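Local coordinates for flavin reductase domain protein (PDB 2QCK), which probably binds FMN and reduces flavin, as a dimeric member of the flavin reductase-like family with an FMN-binding domain, at residues 78-87 with 148-159. Sequence-based numbering, arbitrary orientation.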
ATOM      1  N   LEU A  78      -9.395  -9.101   2.732  1.00 36.71           N
ATOM      2  CA  LEU A  78      -9.321 -10.344   3.478  1.00 35.67           C
ATOM      3  C   LEU A  78      -9.419 -10.075   4.966  1.00 37.16           C
ATOM      4  O   LEU A  78      -8.920  -9.069   5.470  1.00 35.17           O
ATOM      5  CB  LEU A  78      -7.982 -11.052   3.160  1.00 33.34           C
ATOM      6  CG  LEU A  78      -7.775 -11.479   1.707  1.00 38.17           C
ATOM      7  CD1 LEU A  78      -6.618 -12.460   1.582  1.00 33.80           C
ATOM      8  CD2 LEU A  78      -9.033 -12.111   1.113  1.00 34.55           C
ATOM      9  N   GLY A  79     -10.091 -10.970   5.675  1.00 38.03           N
ATOM     10  CA  GLY A  79      -9.987 -10.994   7.122  1.00 35.78           C
ATOM     11  C   GLY A  79      -9.160 -12.157   7.627  1.00 36.43           C
ATOM     12  O   GLY A  79      -8.643 -12.956   6.866  1.00 33.21           O
ATOM     13  N   LEU A  80      -9.080 -12.283   8.940  1.00 39.17           N
ATOM     14  CA  LEU A  80      -8.315 -13.356   9.552  1.00 38.01           C
ATOM     15  C   LEU A  80      -8.793 -14.733   9.160  1.00 38.54           C
ATOM     16  O   LEU A  80      -7.987 -15.642   9.045  1.00 38.68           O
ATOM     17  CB  LEU A  80      -8.371 -13.241  11.065  1.00 39.15           C
ATOM     18  CG  LEU A  80      -7.872 -11.951  11.660  1.00 38.93           C
ATOM     19  CD1 LEU A  80      -7.592 -12.173  13.137  1.00 42.08           C
ATOM     20  CD2 LEU A  80      -6.631 -11.452  10.963  1.00 40.57           C
ATOM     21  N   ASP A  81     -10.093 -14.898   8.930  1.00 38.16           N
ATOM     22  CA  ASP A  81     -10.606 -16.194   8.500  1.00 36.43           C
ATOM     23  C   ASP A  81     -10.215 -16.500   7.058  1.00 38.10           C
ATOM     24  O   ASP A  81     -10.462 -17.590   6.569  1.00 35.93           O
ATOM     25  CB  ASP A  81     -12.126 -16.252   8.645  1.00 39.26           C
ATOM     26  CG  ASP A  81     -12.569 -16.352  10.097  1.00 43.05           C
ATOM     27  N   ASN A  82      -9.603 -15.551   6.360  1.00 36.99           N
ATOM     28  CA  ASN A  82      -9.194 -15.776   4.978  1.00 35.30           C
ATOM     29  C   ASN A  82      -7.675 -16.058   4.855  1.00 34.05           C
ATOM     30  O   ASN A  82      -7.145 -15.965   3.757  1.00 36.47           O
ATOM     31  CB  ASN A  82      -9.531 -14.572   4.105  1.00 32.49           C
ATOM     32  CG  ASN A  82     -10.993 -14.201   4.096  1.00 36.99           C
ATOM     33  OD1 ASN A  82     -11.335 -13.040   4.254  1.00 31.47           O
ATOM     34  ND2 ASN A  82     -11.854 -15.165   3.863  1.00 31.84           N
ATOM     35  N   GLN A  83      -6.992 -16.439   5.942  1.00 35.45           N
ATOM     36  CA  GLN A  83      -5.554 -16.612   5.837  0.50 35.39           C
ATOM     37  C   GLN A  83      -5.208 -17.755   4.891  1.00 37.86           C
ATOM     38  O   GLN A  83      -4.252 -17.644   4.148  1.00 39.77           O
ATOM     39  CB  GLN A  83      -4.902 -16.807   7.192  0.50 35.35           C
ATOM     40  CG  GLN A  83      -3.403 -16.877   7.093  0.50 28.75           C
ATOM     41  CD  GLN A  83      -2.922 -18.221   6.571  0.50 34.42           C
ATOM     42  OE1 GLN A  83      -3.585 -19.240   6.740  0.50 28.77           O
ATOM     43  NE2 GLN A  83      -1.764 -18.223   5.935  0.50 29.71           N
ATOM     44  N   GLU A  84      -6.011 -18.803   4.871  1.00 39.29           N
ATOM     45  CA  GLU A  84      -5.726 -19.958   4.039  1.00 40.75           C
ATOM     46  C   GLU A  84      -5.828 -19.590   2.555  1.00 38.60           C
ATOM     47  O   GLU A  84      -5.078 -20.092   1.722  1.00 35.40           O
ATOM     48  CB  GLU A  84      -6.664 -21.120   4.416  1.00 40.58           C
ATOM     49  CG  GLU A  84      -6.567 -22.300   3.493  1.00 45.52           C
ATOM     50  CD  GLU A  84      -7.233 -23.572   4.016  1.00 49.52           C
ATOM     51  OE1 GLU A  84      -7.278 -23.785   5.256  1.00 66.96           O
ATOM     52  OE2 GLU A  84      -7.666 -24.387   3.154  1.00 61.31           O
ATOM     53  N   LEU A  85      -6.747 -18.692   2.245  1.00 36.73           N
ATOM     54  CA  LEU A  85      -6.981 -18.246   0.897  1.00 37.28           C
ATOM     55  C   LEU A  85      -5.840 -17.346   0.450  1.00 36.68           C
ATOM     56  O   LEU A  85      -5.320 -17.521  -0.676  1.00 37.27           O
ATOM     57  CB  LEU A  85      -8.314 -17.509   0.851  1.00 40.00           C
ATOM     58  CG  LEU A  85      -8.957 -17.147  -0.469  1.00 34.25           C
ATOM     59  CD1 LEU A  85      -9.542 -18.373  -1.202  1.00 37.70           C
ATOM     60  CD2 LEU A  85     -10.005 -16.065  -0.110  1.00 38.70           C
ATOM     61  N   ALA A  86      -5.416 -16.443   1.342  1.00 35.17           N
ATOM     62  CA  ALA A  86      -4.190 -15.653   1.137  1.00 35.10           C
ATOM     63  C   ALA A  86      -2.974 -16.515   0.790  1.00 33.50           C
ATOM     64  O   ALA A  86      -2.279 -16.233  -0.171  1.00 36.89           O
ATOM     65  CB  ALA A  86      -3.866 -14.729   2.333  1.00 34.73           C
ATOM     66  N   ASP A  87      -2.718 -17.561   1.556  1.00 33.84           N
ATOM     67  CA  ASP A  87      -1.595 -18.439   1.308  1.00 32.04           C
ATOM     68  C   ASP A  87      -1.724 -19.214  -0.032  1.00 32.51           C
ATOM     69  O   ASP A  87      -0.746 -19.336  -0.777  1.00 31.61           O
ATOM     70  CB  ASP A  87      -1.471 -19.381   2.494  1.00 32.94           C
ATOM     71  CG  ASP A  87      -0.155 -20.107   2.541  1.00 36.59           C
ATOM     72  OD1 ASP A  87       0.906 -19.459   2.751  1.00 35.91           O
ATOM     73  OD2 ASP A  87      -0.175 -21.342   2.420  1.00 35.88           O
ATOM     74  N   THR A 148     -11.863  -8.918  11.332  1.00 40.59           N
ATOM     75  CA  THR A 148     -10.589  -8.253  11.570  1.00 38.95           C
ATOM     76  C   THR A 148      -9.733  -8.391  10.304  1.00 38.68           C
ATOM     77  O   THR A 148      -9.580  -9.493   9.763  1.00 37.34           O
ATOM     78  CB  THR A 148      -9.924  -8.917  12.797  1.00 40.41           C
ATOM     79  OG1 THR A 148     -10.759  -8.687  13.939  1.00 40.95           O
ATOM     80  CG2 THR A 148      -8.512  -8.413  13.068  1.00 36.33           C
ATOM     81  N   PRO A 149      -9.194  -7.281   9.806  1.00 38.71           N
ATOM     82  CA  PRO A 149      -8.347  -7.354   8.607  1.00 38.36           C
ATOM     83  C   PRO A 149      -7.123  -8.235   8.752  1.00 38.18           C
ATOM     84  O   PRO A 149      -6.560  -8.346   9.826  1.00 40.38           O
ATOM     85  CB  PRO A 149      -7.894  -5.915   8.389  1.00 36.83           C
ATOM     86  CG  PRO A 149      -8.838  -5.070   9.150  1.00 41.20           C
ATOM     87  CD  PRO A 149      -9.376  -5.892  10.277  1.00 38.51           C
ATOM     88  N   LEU A 150      -6.732  -8.863   7.656  1.00 37.29           N
ATOM     89  CA  LEU A 150      -5.486  -9.627   7.591  1.00 29.98           C
ATOM     90  C   LEU A 150      -4.334  -8.711   7.177  1.00 34.05           C
ATOM     91  O   LEU A 150      -4.438  -7.925   6.201  1.00 34.18           O
ATOM     92  CB  LEU A 150      -5.639 -10.783   6.592  1.00 31.66           C
ATOM     93  CG  LEU A 150      -4.565 -11.874   6.465  1.00 31.60           C
ATOM     94  CD1 LEU A 150      -4.425 -12.610   7.784  1.00 26.85           C
ATOM     95  CD2 LEU A 150      -4.939 -12.818   5.323  1.00 26.72           C
ATOM     96  N   LEU A 151      -3.235  -8.844   7.918  1.00 36.10           N
ATOM     97  CA  LEU A 151      -2.011  -8.109   7.661  1.00 37.68           C
ATOM     98  C   LEU A 151      -0.904  -9.071   7.333  1.00 34.79           C
ATOM     99  O   LEU A 151      -0.989 -10.270   7.630  1.00 35.45           O
ATOM    100  CB  LEU A 151      -1.618  -7.319   8.887  1.00 40.13           C
ATOM    101  CG  LEU A 151      -2.764  -6.692   9.680  1.00 38.93           C
ATOM    102  CD1 LEU A 151      -2.219  -6.263  11.038  1.00 52.58           C
ATOM    103  CD2 LEU A 151      -3.317  -5.559   8.919  1.00 39.85           C
ATOM    104  N   TYR A 152       0.129  -8.550   6.682  1.00 34.09           N
ATOM    105  CA  TYR A 152       1.329  -9.339   6.421  1.00 34.38           C
ATOM    106  C   TYR A 152       2.530  -8.479   6.725  1.00 36.37           C
ATOM    107  O   TYR A 152       2.596  -7.323   6.330  1.00 36.74           O
ATOM    108  CB  TYR A 152       1.376  -9.699   4.987  1.00 36.89           C
ATOM    109  CG  TYR A 152       2.408 -10.712   4.635  1.00 29.03           C
ATOM    110  CD1 TYR A 152       2.222 -12.032   4.944  1.00 44.60           C
ATOM    111  CD2 TYR A 152       3.595 -10.353   3.976  1.00 34.80           C
ATOM    112  CE1 TYR A 152       3.135 -12.966   4.607  1.00 33.26           C
ATOM    113  CE2 TYR A 152       4.543 -11.322   3.640  1.00 33.51           C
ATOM    114  CZ  TYR A 152       4.292 -12.612   3.966  1.00 43.34           C
ATOM    115  OH  TYR A 152       5.189 -13.609   3.642  1.00 41.45           O
ATOM    116  N   HIS A 153       3.469  -9.033   7.462  1.00 36.98           N
ATOM    117  CA  HIS A 153       4.581  -8.263   7.945  1.00 38.92           C
ATOM    118  C   HIS A 153       5.734  -9.231   8.152  1.00 40.38           C
ATOM    119  O   HIS A 153       5.544 -10.327   8.715  1.00 37.96           O
ATOM    120  CB  HIS A 153       4.210  -7.598   9.265  1.00 42.90           C
ATOM    121  CG  HIS A 153       5.384  -7.244  10.103  1.00 47.52           C
ATOM    122  ND1 HIS A 153       6.492  -6.591   9.593  1.00 62.17           N
ATOM    123  CD2 HIS A 153       5.651  -7.482  11.406  1.00 53.32           C
ATOM    124  CE1 HIS A 153       7.389  -6.429  10.551  1.00 56.32           C
ATOM    125  NE2 HIS A 153       6.902  -6.957  11.662  1.00 58.82           N
ATOM    126  N   SER A 154       6.902  -8.810   7.675  1.00 39.15           N
ATOM    127  CA  SER A 154       8.144  -9.569   7.753  1.00 40.78           C
ATOM    128  C   SER A 154       7.898 -11.070   7.618  1.00 38.54           C
ATOM    129  O   SER A 154       8.286 -11.860   8.466  1.00 42.84           O
ATOM    130  CB  SER A 154       8.860  -9.277   9.057  1.00 41.48           C
ATOM    131  OG  SER A 154      10.141  -9.895   9.004  1.00 46.45           O
ATOM    132  N   GLY A 155       7.217 -11.447   6.551  1.00 38.31           N
ATOM    133  CA  GLY A 155       6.997 -12.844   6.234  1.00 36.78           C
ATOM    134  C   GLY A 155       5.951 -13.570   7.041  1.00 38.07           C
ATOM    135  O   GLY A 155       5.860 -14.769   6.910  1.00 35.83           O
ATOM    136  N   ALA A 156       5.110 -12.883   7.824  1.00 36.65           N
ATOM    137  CA  ALA A 156       4.107 -13.601   8.595  1.00 37.12           C
ATOM    138  C   ALA A 156       2.773 -12.897   8.483  1.00 37.35           C
ATOM    139  O   ALA A 156       2.724 -11.672   8.398  1.00 33.39           O
ATOM    140  CB  ALA A 156       4.526 -13.708  10.086  1.00 35.39           C
ATOM    141  N   TYR A 157       1.703 -13.688   8.463  1.00 37.56           N
ATOM    142  CA  TYR A 157       0.357 -13.152   8.574  1.00 33.44           C
ATOM    143  C   TYR A 157       0.092 -12.755  10.009  1.00 33.48           C
ATOM    144  O   TYR A 157       0.340 -13.516  10.920  1.00 33.54           O
ATOM    145  CB  TYR A 157      -0.673 -14.167   8.084  1.00 32.98           C
ATOM    146  CG  TYR A 157      -0.625 -14.384   6.584  1.00 28.73           C
ATOM    147  CD1 TYR A 157      -1.078 -13.408   5.685  1.00 30.09           C
ATOM    148  CD2 TYR A 157      -0.126 -15.551   6.059  1.00 39.30           C
ATOM    149  CE1 TYR A 157      -1.002 -13.625   4.284  1.00 30.06           C
ATOM    150  CE2 TYR A 157      -0.065 -15.756   4.688  1.00 33.79           C
ATOM    151  CZ  TYR A 157      -0.490 -14.799   3.820  1.00 36.89           C
ATOM    152  OH  TYR A 157      -0.396 -15.035   2.466  1.00 37.06           O
ATOM    153  N   SER A 158      -0.452 -11.554  10.194  1.00 34.41           N
ATOM    154  CA  SER A 158      -0.674 -10.948  11.481  1.00 34.56           C
ATOM    155  C   SER A 158      -2.085 -10.388  11.538  1.00 36.13           C
ATOM    156  O   SER A 158      -2.791 -10.312  10.523  1.00 36.65           O
ATOM    157  CB  SER A 158       0.299  -9.787  11.698  1.00 37.29           C
ATOM    158  OG  SER A 158       1.620 -10.267  11.918  1.00 49.97           O
ATOM    159  N   GLN A 159      -2.484 -10.004  12.738  1.00 32.87           N
ATOM    160  CA  GLN A 159      -3.740  -9.335  12.937  1.00 35.19           C
ATOM    161  C   GLN A 159      -3.458  -8.013  13.641  1.00 32.24           C
ATOM    162  O   GLN A 159      -2.500  -7.923  14.396  1.00 35.17           O
ATOM    163  CB  GLN A 159      -4.641 -10.198  13.769  1.00 33.57           C
ATOM    164  CG  GLN A 159      -4.256 -10.261  15.229  1.00 39.53           C
ATOM    165  CD  GLN A 159      -5.241 -11.065  16.009  1.00 44.97           C
ATOM    166  OE1 GLN A 159      -6.412 -10.684  16.121  1.00 47.63           O
ATOM    167  NE2 GLN A 159      -4.784 -12.193  16.555  1.00 35.29           N
TER
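Gly79 and Pro149 face each other in a single antiparallel beta bridge, a non-hydrogen-bonded pair with CA atoms 4.3 Å apart. A backbone bond lies on either side of it: Leu150 N reaches Leu78 O from above the carbonyl plane, while Leu80 N meets Thr148 O at 3.0 Å, nearly in line with the C=O bond. Gly79 N also donates to Asn82 OD1 (2.8 Å), tying the bridge to the start of helix 83-88. The axes of residues 83-87 and 156-159 run roughly antiparallel (151°) and come within 10.6 Å of each other.

Leu150 is the central apolar side chain. A chi1 of -171°, which places CG opposite the backbone N, turns its CD2 to Ala86 CB (3.7 Å) and Gln83 CA, and CD1 to CD2 of Leu80. Leu80, in the 3-10 segment, reaches toward Gln159 of strand 156-162: its CG lies against CB of Thr148, and both its methyls rest against CB of Gln159. Its CD2 also packs 3.3 Å from Pro149 O, a buried carbonyl without a polar partner.

Further along the helix, Tyr157 directs its ring toward Ala86, whose CB lies 3.6 Å from CE1. Gln83 crosses this ring at about a right angle, CG near CD2, but this is one of two conformers and so tentative. Tyr152 CD1 lies over one ring face. With Tyr157 cut back to an alanine, Ala86 CB is likely to face a gap and Tyr152 to lose the ring it lies over.

The contact thus joins the loop after strand 72-77 and helix 83-88 to residues 148-150 and to the hairpin of strands 151-153 and 156-162. Leu150 continues by backbone bonding to Val24 of strand 22-31, Asp87 forms a salt bridge with Arg91, and Ser158 and Gln159 pair with an antiparallel strand of the second subunit, carrying the sheet across the dimer interface.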